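Local coordinates for protein Amy13K (Eubacterium rectale DSM 17629, PDB 6B3P) that binds maltooligosaccharides through two family 26 carbohydrate-binding modules of a surface-anchored alpha-amylase, and so probably holds starch close to the enzyme, at residues Met1-Gly12 / Gly43-Asn53; Asn171-Asp179 / Val191-Val200. All coordinates share one frame; numbering follows the deposited sequence.

Contacts 1 and 2 follow one another along the chain, on opposite sides of its centre, and do not touch; their centres are about 31 Å apart. Contact 1 pairs strands 2-8 and 44-50 inside the mixed sheet of the first starch-binding module. Its regular backbone ladder separates a largely apolar face, whose leucine, isoleucine and methionine side chains turn to the interior, from a more polar face of threonine, asparagine, histidine and lysine that also carries a tryptophan. In contact 2, in the second module, the sugar-binding loop 171-179 packs on the hairpin 191-200; Thr175, Ile178 and Val191 are buried, but much of the turn is exposed. Side chains bonded to backbone do most of the joining, and two loop residues hold glucose units.

Contact 1: residues Met1-Gly12 / Gly43-Asn53; sequences MDLTINYKSTLG and GWYTMHLTLDN. With FMT (formic acid), chain S; EDO (1,2-ethanediol), chain L.
Asn6 and Thr46, a non-hydrogen-bonded pair of antiparallel strands, run their short polar side chains side by side on one face, which lets Thr46 OG1 donate to Asn6 OD1 over 2.8 Å, in the plane of the amide and on a lone pair. Farther along that face the Thr4 side chain lies beside the His48 ring, its CG2 3.5 Å from His48 CE1. At the other end Lys8 CB sits over the centre of the six-membered ring of Trp44, 3.7 Å from the centroid and 7° off the normal, a CH-pi contact. The lysine chain leaves anti to its own nitrogen (chi1 -168°) and runs out extended, which takes its amine past the ring to a water that Trp44 NE1 also donates to.

The reverse face is largely apolar. Leu3 CD2 meets Leu51 CD2 at 3.6 Å, and Ile5 CD1 approaches Met47 SD at 4.1 Å; branched chains and a flexible thioether suit this face because they can fill an irregular interior. Met35 of adjacent strand 33-37 touches Ile5 and Met47, and Ile19, one strand farther, reaches Leu3 and Met47.

Between the two faces runs the backbone ladder, in which Ile5 N gives a bond of 3.0 Å to Met47 O and Met47 N returns one to Ile5 O. Ser9 N extends the ladder to Gly43 O, and Ser9 OG accepts from Leu11 N as an ST turn where the chain leaves the strand.

Further out, Thr38 reaches Thr46 OG1, Glu84 takes Asn6 ND2, and Ser186 bonds His48 NE2. Strand 82-87 runs parallel to strand 2-8 on its other edge. Strands 2-8 and 44-50 thus form an antiparallel pair within the mixed beta-sheet of a family 26 starch-binding module.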
loop_
_atom_site.group_PDB
_atom_site.type_symbol
_atom_site.label_atom_id
_atom_site.label_comp_id
_atom_site.label_asym_id
_atom_site.label_seq_id
_atom_site.Cartn_x
_atom_site.Cartn_y
_atom_site.Cartn_z
ATOM N N MET A 1 3.074 -8.717 9.976
ATOM C CA MET A 1 3.444 -8.874 8.541
ATOM C C MET A 1 2.433 -8.136 7.688
ATOM O O MET A 1 1.302 -7.921 8.116
ATOM C CB MET A 1 3.492 -10.350 8.140
ATOM C CG MET A 1 2.174 -11.087 8.313
ATOM S SD MET A 1 2.164 -12.695 7.504
ATOM C CE MET A 1 1.971 -12.204 5.801
ATOM N N ASP A 2 2.838 -7.759 6.480
ATOM C CA ASP A 2 1.950 -7.034 5.582
ATOM C C ASP A 2 1.133 -8.001 4.739
ATOM O O ASP A 2 1.675 -8.761 3.936
ATOM C CB ASP A 2 2.742 -6.087 4.681
ATOM C CG ASP A 2 3.669 -5.182 5.464
ATOM O OD1 ASP A 2 3.198 -4.132 5.948
ATOM O OD2 ASP A 2 4.863 -5.520 5.601
ATOM N N LEU A 3 -0.180 -7.956 4.937
ATOM C CA LEU A 3 -1.117 -8.768 4.177
ATOM C C LEU A 3 -1.841 -7.895 3.167
ATOM O O LEU A 3 -2.230 -6.768 3.472
ATOM C CB LEU A 3 -2.129 -9.446 5.104
ATOM C CG LEU A 3 -3.248 -10.245 4.426
ATOM C CD1 LEU A 3 -2.695 -11.490 3.762
ATOM C CD2 LEU A 3 -4.319 -10.608 5.437
ATOM N N THR A 4 -2.004 -8.422 1.960
ATOM C CA THR A 4 -2.819 -7.776 0.941
ATOM C C THR A 4 -3.692 -8.835 0.288
ATOM O O THR A 4 -3.205 -9.896 -0.092
ATOM C CB THR A 4 -1.962 -7.071 -0.130
ATOM O OG1 THR A 4 -1.083 -6.133 0.503
ATOM C CG2 THR A 4 -2.844 -6.338 -1.139
ATOM N N ILE A 5 -4.985 -8.549 0.181
ATOM C CA ILE A 5 -5.914 -9.452 -0.483
ATOM C C ILE A 5 -6.671 -8.709 -1.570
ATOM O O ILE A 5 -7.305 -7.689 -1.306
ATOM C CB ILE A 5 -6.918 -10.072 0.507
ATOM C CG1 ILE A 5 -6.179 -10.889 1.569
ATOM C CG2 ILE A 5 -7.912 -10.966 -0.236
ATOM C CD1 ILE A 5 -7.057 -11.356 2.716
ATOM N N ASN A 6 -6.589 -9.230 -2.790
ATOM C CA ASN A 6 -7.362 -8.717 -3.909
ATOM C C ASN A 6 -8.430 -9.733 -4.284
ATOM O O ASN A 6 -8.146 -10.925 -4.399
ATOM C CB ASN A 6 -6.461 -8.422 -5.109
ATOM C CG ASN A 6 -5.207 -7.666 -4.722
ATOM O OD1 ASN A 6 -5.235 -6.451 -4.531
ATOM N ND2 ASN A 6 -4.093 -8.384 -4.615
ATOM N N TYR A 7 -9.656 -9.253 -4.466
ATOM C CA TYR A 7 -10.801 -10.112 -4.738
ATOM C C TYR A 7 -11.584 -9.583 -5.936
ATOM O O TYR A 7 -12.052 -8.443 -5.934
ATOM C CB TYR A 7 -11.689 -10.199 -3.490
ATOM C CG TYR A 7 -13.025 -10.883 -3.680
ATOM C CD1 TYR A 7 -13.141 -12.046 -4.436
ATOM C CD2 TYR A 7 -14.168 -10.375 -3.075
ATOM C CE1 TYR A 7 -14.368 -12.672 -4.596
ATOM C CE2 TYR A 7 -15.392 -10.991 -3.228
ATOM C CZ TYR A 7 -15.488 -12.138 -3.987
ATOM O OH TYR A 7 -16.711 -12.741 -4.135
ATOM N N LYS A 8 -11.693 -10.413 -6.968
ATOM C CA LYS A 8 -12.529 -10.101 -8.118
ATOM C C LYS A 8 -13.954 -10.465 -7.737
ATOM O O LYS A 8 -14.347 -11.629 -7.818
ATOM C CB LYS A 8 -12.065 -10.869 -9.357
ATOM C CG LYS A 8 -12.684 -10.406 -10.666
ATOM C CD LYS A 8 -12.237 -11.307 -11.800
ATOM C CE LYS A 8 -12.444 -10.669 -13.158
ATOM N NZ LYS A 8 -11.708 -11.434 -14.201
ATOM N N SER A 9 -14.717 -9.467 -7.303
ATOM C CA SER A 9 -15.977 -9.724 -6.615
ATOM C C SER A 9 -16.981 -10.497 -7.456
ATOM O O SER A 9 -17.185 -10.213 -8.636
ATOM C CB SER A 9 -16.623 -8.418 -6.157
ATOM O OG SER A 9 -17.832 -8.698 -5.472
ATOM N N THR A 10 -17.585 -11.489 -6.813
ATOM C CA THR A 10 -18.730 -12.205 -7.343
ATOM C C THR A 10 -19.931 -11.974 -6.425
ATOM O O THR A 10 -20.943 -12.669 -6.529
ATOM C CB THR A 10 -18.446 -13.711 -7.454
ATOM O OG1 THR A 10 -18.004 -14.204 -6.182
ATOM C CG2 THR A 10 -17.373 -13.984 -8.496
ATOM N N LEU A 11 -19.805 -10.995 -5.528
ATOM C CA LEU A 11 -20.823 -10.722 -4.512
ATOM C C LEU A 11 -21.295 -9.265 -4.514
ATOM O O LEU A 11 -21.939 -8.817 -3.565
ATOM C CB LEU A 11 -20.281 -11.078 -3.123
ATOM C CG LEU A 11 -20.059 -12.558 -2.808
ATOM C CD1 LEU A 11 -19.347 -12.704 -1.470
ATOM C CD2 LEU A 11 -21.383 -13.312 -2.794
ATOM N N GLY A 12 -20.979 -8.532 -5.577
ATOM C CA GLY A 12 -21.394 -7.141 -5.704
ATOM C C GLY A 12 -20.267 -6.180 -5.382
ATOM O O GLY A 12 -19.122 -6.599 -5.227
ATOM N N GLY A 43 -13.539 -4.241 -11.357
ATOM C CA GLY A 43 -14.105 -5.491 -10.887
ATOM C C GLY A 43 -13.385 -6.061 -9.676
ATOM O O GLY A 43 -13.896 -6.974 -9.027
ATOM N N TRP A 44 -12.203 -5.527 -9.375
ATOM C CA TRP A 44 -11.402 -5.994 -8.242
ATOM C C TRP A 44 -11.558 -5.093 -7.020
ATOM O O TRP A 44 -11.806 -3.892 -7.149
ATOM C CB TRP A 44 -9.922 -6.066 -8.621
ATOM C CG TRP A 44 -9.583 -7.158 -9.591
ATOM C CD1 TRP A 44 -9.729 -7.127 -10.948
ATOM C CD2 TRP A 44 -9.027 -8.443 -9.279
ATOM N NE1 TRP A 44 -9.304 -8.312 -11.499
ATOM C CE2 TRP A 44 -8.867 -9.135 -10.495
ATOM C CE3 TRP A 44 -8.651 -9.072 -8.089
ATOM C CZ2 TRP A 44 -8.345 -10.426 -10.556
ATOM C CZ3 TRP A 44 -8.135 -10.356 -8.151
ATOM C CH2 TRP A 44 -7.986 -11.017 -9.375
ATOM N N TYR A 45 -11.409 -5.688 -5.839
ATOM C CA TYR A 45 -11.411 -4.950 -4.582
ATOM C C TYR A 45 -10.239 -5.405 -3.731
ATOM O O TYR A 45 -9.856 -6.575 -3.768
ATOM C CB TYR A 45 -12.730 -5.147 -3.838
ATOM C CG TYR A 45 -13.896 -4.629 -4.625
ATOM C CD1 TYR A 45 -14.460 -5.389 -5.639
ATOM C CD2 TYR A 45 -14.416 -3.368 -4.378
ATOM C CE1 TYR A 45 -15.518 -4.913 -6.378
ATOM C CE2 TYR A 45 -15.475 -2.882 -5.110
ATOM C CZ TYR A 45 -16.025 -3.657 -6.113
ATOM O OH TYR A 45 -17.087 -3.171 -6.846
ATOM N N THR A 46 -9.684 -4.475 -2.963
ATOM C CA THR A 46 -8.427 -4.700 -2.260
ATOM C C THR A 46 -8.507 -4.250 -0.808
ATOM O O THR A 46 -9.079 -3.203 -0.508
ATOM C CB THR A 46 -7.262 -3.951 -2.950
ATOM O OG1 THR A 46 -7.108 -4.432 -4.290
ATOM C CG2 THR A 46 -5.952 -4.149 -2.189
ATOM N N MET A 47 -7.927 -5.051 0.084
ATOM C CA MET A 47 -7.740 -4.655 1.478
ATOM C C MET A 47 -6.304 -4.923 1.907
ATOM O O MET A 47 -5.673 -5.880 1.452
ATOM C CB MET A 47 -8.712 -5.393 2.406
ATOM C CG MET A 47 -8.523 -6.907 2.472
ATOM S SD MET A 47 -7.325 -7.440 3.717
ATOM C CE MET A 47 -8.246 -7.168 5.227
ATOM N N HIS A 48 -5.796 -4.059 2.779
ATOM C CA HIS A 48 -4.481 -4.232 3.376
ATOM C C HIS A 48 -4.630 -4.422 4.874
ATOM O O HIS A 48 -5.584 -3.934 5.480
ATOM C CB HIS A 48 -3.582 -3.031 3.084
ATOM C CG HIS A 48 -3.245 -2.870 1.637
ATOM N ND1 HIS A 48 -2.087 -3.369 1.082
ATOM C CD2 HIS A 48 -3.918 -2.270 0.627
ATOM C CE1 HIS A 48 -2.061 -3.082 -0.207
ATOM N NE2 HIS A 48 -3.159 -2.414 -0.508
ATOM N N LEU A 49 -3.682 -5.133 5.468
ATOM C CA LEU A 49 -3.733 -5.416 6.893
ATOM C C LEU A 49 -2.358 -5.766 7.430
ATOM O O LEU A 49 -1.532 -6.349 6.727
ATOM C CB LEU A 49 -4.704 -6.565 7.176
ATOM C CG LEU A 49 -5.205 -6.702 8.617
ATOM C CD1 LEU A 49 -6.199 -5.594 8.955
ATOM C CD2 LEU A 49 -5.829 -8.071 8.835
ATOM N N THR A 50 -2.124 -5.388 8.682
ATOM C CA THR A 50 -0.970 -5.856 9.431
ATOM C C THR A 50 -1.452 -6.959 10.348
ATOM O O THR A 50 -2.394 -6.757 11.117
ATOM C CB THR A 50 -0.311 -4.740 10.269
ATOM O OG1 THR A 50 0.122 -3.679 9.410
ATOM C CG2 THR A 50 0.889 -5.289 11.054
ATOM N N LEU A 51 -0.829 -8.130 10.268
ATOM C CA LEU A 51 -1.141 -9.178 11.226
ATOM C C LEU A 51 0.071 -9.943 11.737
ATOM O O LEU A 51 1.166 -9.901 11.176
ATOM C CB LEU A 51 -2.158 -10.166 10.640
ATOM C CG LEU A 51 -1.969 -10.825 9.276
ATOM C CD1 LEU A 51 -1.038 -12.021 9.323
ATOM C CD2 LEU A 51 -3.329 -11.266 8.785
ATOM N N ASP A 52 -0.182 -10.633 12.841
ATOM C CA ASP A 52 0.806 -11.397 13.579
ATOM C C ASP A 52 1.110 -12.718 12.877
ATOM O O ASP A 52 0.245 -13.585 12.772
ATOM C CB ASP A 52 0.277 -11.630 14.999
ATOM C CG ASP A 52 1.152 -12.549 15.818
ATOM O OD1 ASP A 52 2.335 -12.732 15.470
ATOM O OD2 ASP A 52 0.647 -13.080 16.829
ATOM N N ASN A 53 2.349 -12.869 12.408
ATOM C CA ASN A 53 2.741 -14.054 11.643
ATOM C C ASN A 53 3.053 -15.260 12.523
ATOM O O ASN A 53 3.666 -16.221 12.066
ATOM C CB ASN A 53 3.950 -13.740 10.749
ATOM C CG ASN A 53 5.259 -13.623 11.528
ATOM O OD1 ASN A 53 5.272 -13.571 12.756
ATOM N ND2 ASN A 53 6.369 -13.544 10.798
HETATM C C FMT S . -7.350 -0.945 2.830
HETATM O O1 FMT S . -7.353 -1.993 3.457
HETATM O O2 FMT S . -6.352 -0.573 2.224
HETATM C C1 EDO L . -17.995 -5.728 -9.035
HETATM O O1 EDO L . -18.163 -4.331 -9.323
HETATM C C2 EDO L . -19.081 -6.540 -9.736
HETATM O O2 EDO L . -20.364 -6.228 -9.173
HETATM O O HOH W 1 -0.264 -4.555 3.010
HETATM O O HOH W 2 -9.530 -9.301 -14.440
HETATM O O HOH W 3 -16.124 -8.353 -9.994
#

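Contact 2: residues Asn171-Asp179 / Val191-Val200; sequences NGTQTDNID and VTGTKGDTTV. With GLC (alpha-D-glucopyranose), chain D; GLC (alpha-D-glucopyranose), chain B; FMT (formic acid), chain O; EDO (1,2-ethanediol), chain G.
Asp176 and Thr198 form the tight part of the contact. Asp176 N donates to Thr198 OG1 over 2.8 Å in an almost straight bond (170°), while OD1 takes Gly196 N on its syn side at 2.9 Å, from 25° out of the carboxylate plane. Aspartate suits this place because its short chain, with CG beside the backbone nitrogen (chi1 -66°), brings an acceptor to the turn. Farther along, Ile178 CD1 meets Val191 CG1 tip to tip at 3.8 Å, an apolar contact between strands of different sheets.

Residues 194-197 form a type II beta turn, with Gly196 at its third position, joining strands 188-192 and 199-201 in a beta-hairpin. Lys195 N, within this turn, also donates to Gln174 O.

Toward solvent, Asp176 OD2 meets two waters that also contact the Thr198 backbone. Lys195 crosses the carboxylate, CD 3.3 Å from Asp176 OD1, and ends on a water shared with Asn177 OD1. Gln174 NE2 donates to O2 of the chain B glucose at 3.0 Å, and Asn177 ND2 to O3 of the adjoining chain D glucose at 3.1 Å; each amide oxygen accepts a sugar hydroxyl in return. Gln174 also touches Trp136 of this glycan pocket, where Tyr119 OH bonds a glucose.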
loop_
_atom_site.group_PDB
_atom_site.type_symbol
_atom_site.label_atom_id
_atom_site.label_comp_id
_atom_site.label_asym_id
_atom_site.label_seq_id
_atom_site.Cartn_x
_atom_site.Cartn_y
_atom_site.Cartn_z
ATOM N N ASN A 171 16.385 23.458 -1.784
ATOM C CA ASN A 171 16.810 24.687 -1.127
ATOM C C ASN A 171 17.268 24.443 0.308
ATOM O O ASN A 171 16.988 25.240 1.205
ATOM C CB ASN A 171 15.669 25.712 -1.147
ATOM C CG ASN A 171 16.144 27.130 -0.891
ATOM O OD1 ASN A 171 17.293 27.476 -1.174
ATOM N ND2 ASN A 171 15.258 27.962 -0.350
ATOM N N GLY A 172 17.967 23.332 0.520
ATOM C CA GLY A 172 18.599 23.053 1.798
ATOM C C GLY A 172 17.800 22.190 2.758
ATOM O O GLY A 172 18.315 21.805 3.809
ATOM N N THR A 173 16.552 21.885 2.406
ATOM C CA THR A 173 15.702 21.053 3.255
ATOM C C THR A 173 15.358 19.740 2.556
ATOM O O THR A 173 14.843 19.732 1.440
ATOM C CB THR A 173 14.398 21.782 3.647
ATOM O OG1 THR A 173 14.715 23.038 4.260
ATOM C CG2 THR A 173 13.576 20.944 4.625
ATOM N N GLN A 174 15.654 18.631 3.226
ATOM C CA GLN A 174 15.380 17.307 2.683
ATOM C C GLN A 174 15.177 16.291 3.801
ATOM O O GLN A 174 15.557 16.535 4.945
ATOM C CB GLN A 174 16.523 16.853 1.770
ATOM C CG GLN A 174 17.822 16.537 2.507
ATOM C CD GLN A 174 18.922 16.062 1.577
ATOM O OE1 GLN A 174 19.341 14.905 1.632
ATOM N NE2 GLN A 174 19.400 16.956 0.721
ATOM N N THR A 175 14.585 15.150 3.459
ATOM C CA THR A 175 14.390 14.064 4.414
ATOM C C THR A 175 15.637 13.194 4.504
ATOM O O THR A 175 16.555 13.321 3.693
ATOM C CB THR A 175 13.196 13.165 4.019
ATOM O OG1 THR A 175 13.473 12.514 2.773
ATOM C CG2 THR A 175 11.919 13.979 3.888
ATOM N N ASP A 176 15.663 12.308 5.494
ATOM C CA ASP A 176 16.614 11.206 5.500
ATOM C C ASP A 176 16.345 10.330 4.289
ATOM O O ASP A 176 15.306 10.458 3.639
ATOM C CB ASP A 176 16.493 10.363 6.773
ATOM C CG ASP A 176 16.893 11.118 8.022
ATOM O OD1 ASP A 176 17.821 11.948 7.949
ATOM O OD2 ASP A 176 16.284 10.867 9.084
ATOM N N ASN A 177 17.273 9.431 3.989
ATOM C CA ASN A 177 17.004 8.383 3.019
ATOM C C ASN A 177 15.796 7.567 3.445
ATOM O O ASN A 177 15.763 7.043 4.558
ATOM C CB ASN A 177 18.199 7.456 2.870
ATOM C CG ASN A 177 19.365 8.107 2.167
ATOM O OD1 ASN A 177 19.365 9.312 1.899
ATOM N ND2 ASN A 177 20.375 7.303 1.867
ATOM N N ILE A 178 14.811 7.462 2.560
ATOM C CA ILE A 178 13.641 6.628 2.808
ATOM C C ILE A 178 13.800 5.313 2.058
ATOM O O ILE A 178 13.770 5.292 0.832
ATOM C CB ILE A 178 12.340 7.324 2.365
ATOM C CG1 ILE A 178 12.187 8.675 3.070
ATOM C CG2 ILE A 178 11.131 6.437 2.661
ATOM C CD1 ILE A 178 11.303 9.643 2.325
ATOM N N ASP A 179 13.972 4.223 2.797
ATOM C CA ASP A 179 14.123 2.904 2.192
ATOM C C ASP A 179 12.759 2.243 2.038
ATOM O O ASP A 179 12.155 1.806 3.018
ATOM C CB ASP A 179 15.055 2.025 3.026
ATOM C CG ASP A 179 16.461 2.591 3.121
ATOM O OD1 ASP A 179 16.857 3.373 2.230
ATOM O OD2 ASP A 179 17.171 2.247 4.087
ATOM N N VAL A 191 5.148 9.758 5.037
ATOM C CA VAL A 191 6.422 10.255 5.550
ATOM C C VAL A 191 6.286 11.660 6.132
ATOM O O VAL A 191 5.615 12.519 5.560
ATOM C CB VAL A 191 7.505 10.266 4.450
ATOM C CG1 VAL A 191 8.864 10.648 5.033
ATOM C CG2 VAL A 191 7.583 8.905 3.768
ATOM N N THR A 192 6.922 11.872 7.281
ATOM C CA THR A 192 6.972 13.184 7.916
ATOM C C THR A 192 8.387 13.512 8.373
ATOM O O THR A 192 9.195 12.616 8.615
ATOM C CB THR A 192 6.036 13.262 9.137
ATOM O OG1 THR A 192 6.445 12.300 10.117
ATOM C CG2 THR A 192 4.596 12.994 8.733
ATOM N N GLY A 193 8.678 14.804 8.491
ATOM C CA GLY A 193 9.934 15.256 9.056
ATOM C C GLY A 193 10.975 15.607 8.016
ATOM O O GLY A 193 10.696 15.622 6.817
ATOM N N THR A 194 12.180 15.899 8.491
ATOM C CA THR A 194 13.311 16.215 7.631
ATOM C C THR A 194 14.536 15.478 8.165
ATOM O O THR A 194 14.401 14.601 9.020
ATOM C CB THR A 194 13.570 17.735 7.569
ATOM O OG1 THR A 194 13.690 18.260 8.896
ATOM C CG2 THR A 194 12.426 18.436 6.848
ATOM N N LYS A 195 15.717 15.822 7.660
ATOM C CA LYS A 195 16.953 15.149 8.056
ATOM C C LYS A 195 17.101 15.091 9.572
ATOM O O LYS A 195 16.976 16.108 10.256
ATOM C CB LYS A 195 18.165 15.856 7.450
ATOM C CG LYS A 195 19.442 15.033 7.481
ATOM C CD LYS A 195 19.566 14.143 6.257
ATOM C CE LYS A 195 20.804 13.268 6.333
ATOM N NZ LYS A 195 21.046 12.529 5.064
ATOM N N GLY A 196 17.363 13.894 10.088
ATOM C CA GLY A 196 17.499 13.688 11.516
ATOM C C GLY A 196 16.179 13.369 12.197
ATOM O O GLY A 196 16.166 12.826 13.302
ATOM N N ASP A 197 15.071 13.695 11.537
ATOM C CA ASP A 197 13.752 13.578 12.153
ATOM C C ASP A 197 12.719 12.978 11.194
ATOM O O ASP A 197 11.525 13.262 11.295
ATOM C CB ASP A 197 13.286 14.956 12.641
ATOM C CG ASP A 197 12.084 14.880 13.566
ATOM O OD1 ASP A 197 11.971 13.897 14.328
ATOM O OD2 ASP A 197 11.248 15.808 13.526
ATOM N N THR A 198 13.182 12.142 10.273
ATOM C CA THR A 198 12.300 11.530 9.283
ATOM C C THR A 198 11.635 10.272 9.838
ATOM O O THR A 198 12.313 9.371 10.334
ATOM C CB THR A 198 13.067 11.176 7.993
ATOM O OG1 THR A 198 13.677 12.356 7.456
ATOM C CG2 THR A 198 12.132 10.575 6.945
ATOM N N THR A 199 10.309 10.225 9.745
ATOM C CA THR A 199 9.527 9.081 10.208
ATOM C C THR A 199 8.674 8.514 9.074
ATOM O O THR A 199 7.990 9.260 8.373
ATOM C CB THR A 199 8.610 9.463 11.385
ATOM O OG1 THR A 199 9.351 10.212 12.355
ATOM C CG2 THR A 199 8.033 8.217 12.040
ATOM N N VAL A 200 8.720 7.194 8.907
ATOM C CA VAL A 200 7.957 6.508 7.865
ATOM C C VAL A 200 6.853 5.646 8.478
ATOM O O VAL A 200 7.129 4.755 9.283
ATOM C CB VAL A 200 8.865 5.616 6.991
ATOM C CG1 VAL A 200 8.057 4.958 5.876
ATOM C CG2 VAL A 200 10.011 6.429 6.406
HETATM C C1 GLC D . 21.232 10.580 -2.151
HETATM C C2 GLC D . 21.467 9.855 -0.856
HETATM C C3 GLC D . 22.702 8.995 -0.947
HETATM C C4 GLC D . 22.632 8.100 -2.151
HETATM C C5 GLC D . 22.401 8.928 -3.388
HETATM C C6 GLC D . 22.310 8.068 -4.629
HETATM O O2 GLC D . 21.556 10.782 0.194
HETATM O O3 GLC D . 22.811 8.203 0.194
HETATM O O4 GLC D . 23.806 7.301 -2.228
HETATM O O5 GLC D . 21.216 9.663 -3.219
HETATM O O6 GLC D . 22.177 8.810 -5.815
HETATM C C1 GLC B . 22.137 15.610 -3.229
HETATM C C2 GLC B . 21.471 15.168 -1.937
HETATM C C3 GLC B . 21.900 13.798 -1.521
HETATM C C4 GLC B . 21.716 12.850 -2.664
HETATM C C5 GLC B . 22.438 13.350 -3.894
HETATM C C6 GLC B . 22.229 12.447 -5.079
HETATM O O1 GLC B . 23.516 15.946 -3.055
HETATM O O2 GLC B . 21.775 16.038 -0.896
HETATM O O3 GLC B . 21.133 13.340 -0.431
HETATM O O4 GLC B . 22.214 11.593 -2.271
HETATM O O5 GLC B . 21.952 14.611 -4.210
HETATM O O6 GLC B . 23.031 12.804 -6.161
HETATM C C FMT O . 16.827 19.353 6.313
HETATM O O1 FMT O . 17.814 19.170 5.600
HETATM O O2 FMT O . 16.770 18.923 7.464
HETATM C C1 EDO G . 19.589 20.876 -1.698
HETATM O O1 EDO G . 18.891 21.231 -2.898
HETATM C C2 EDO G . 18.603 20.351 -0.659
HETATM O O2 EDO G . 17.266 20.716 -1.026
HETATM O O HOH W 4 18.905 12.149 2.817
HETATM O O HOH W 5 15.398 10.134 11.677
HETATM O O HOH W 6 14.630 8.176 9.274
HETATM O O HOH W 7 19.924 9.308 5.511
#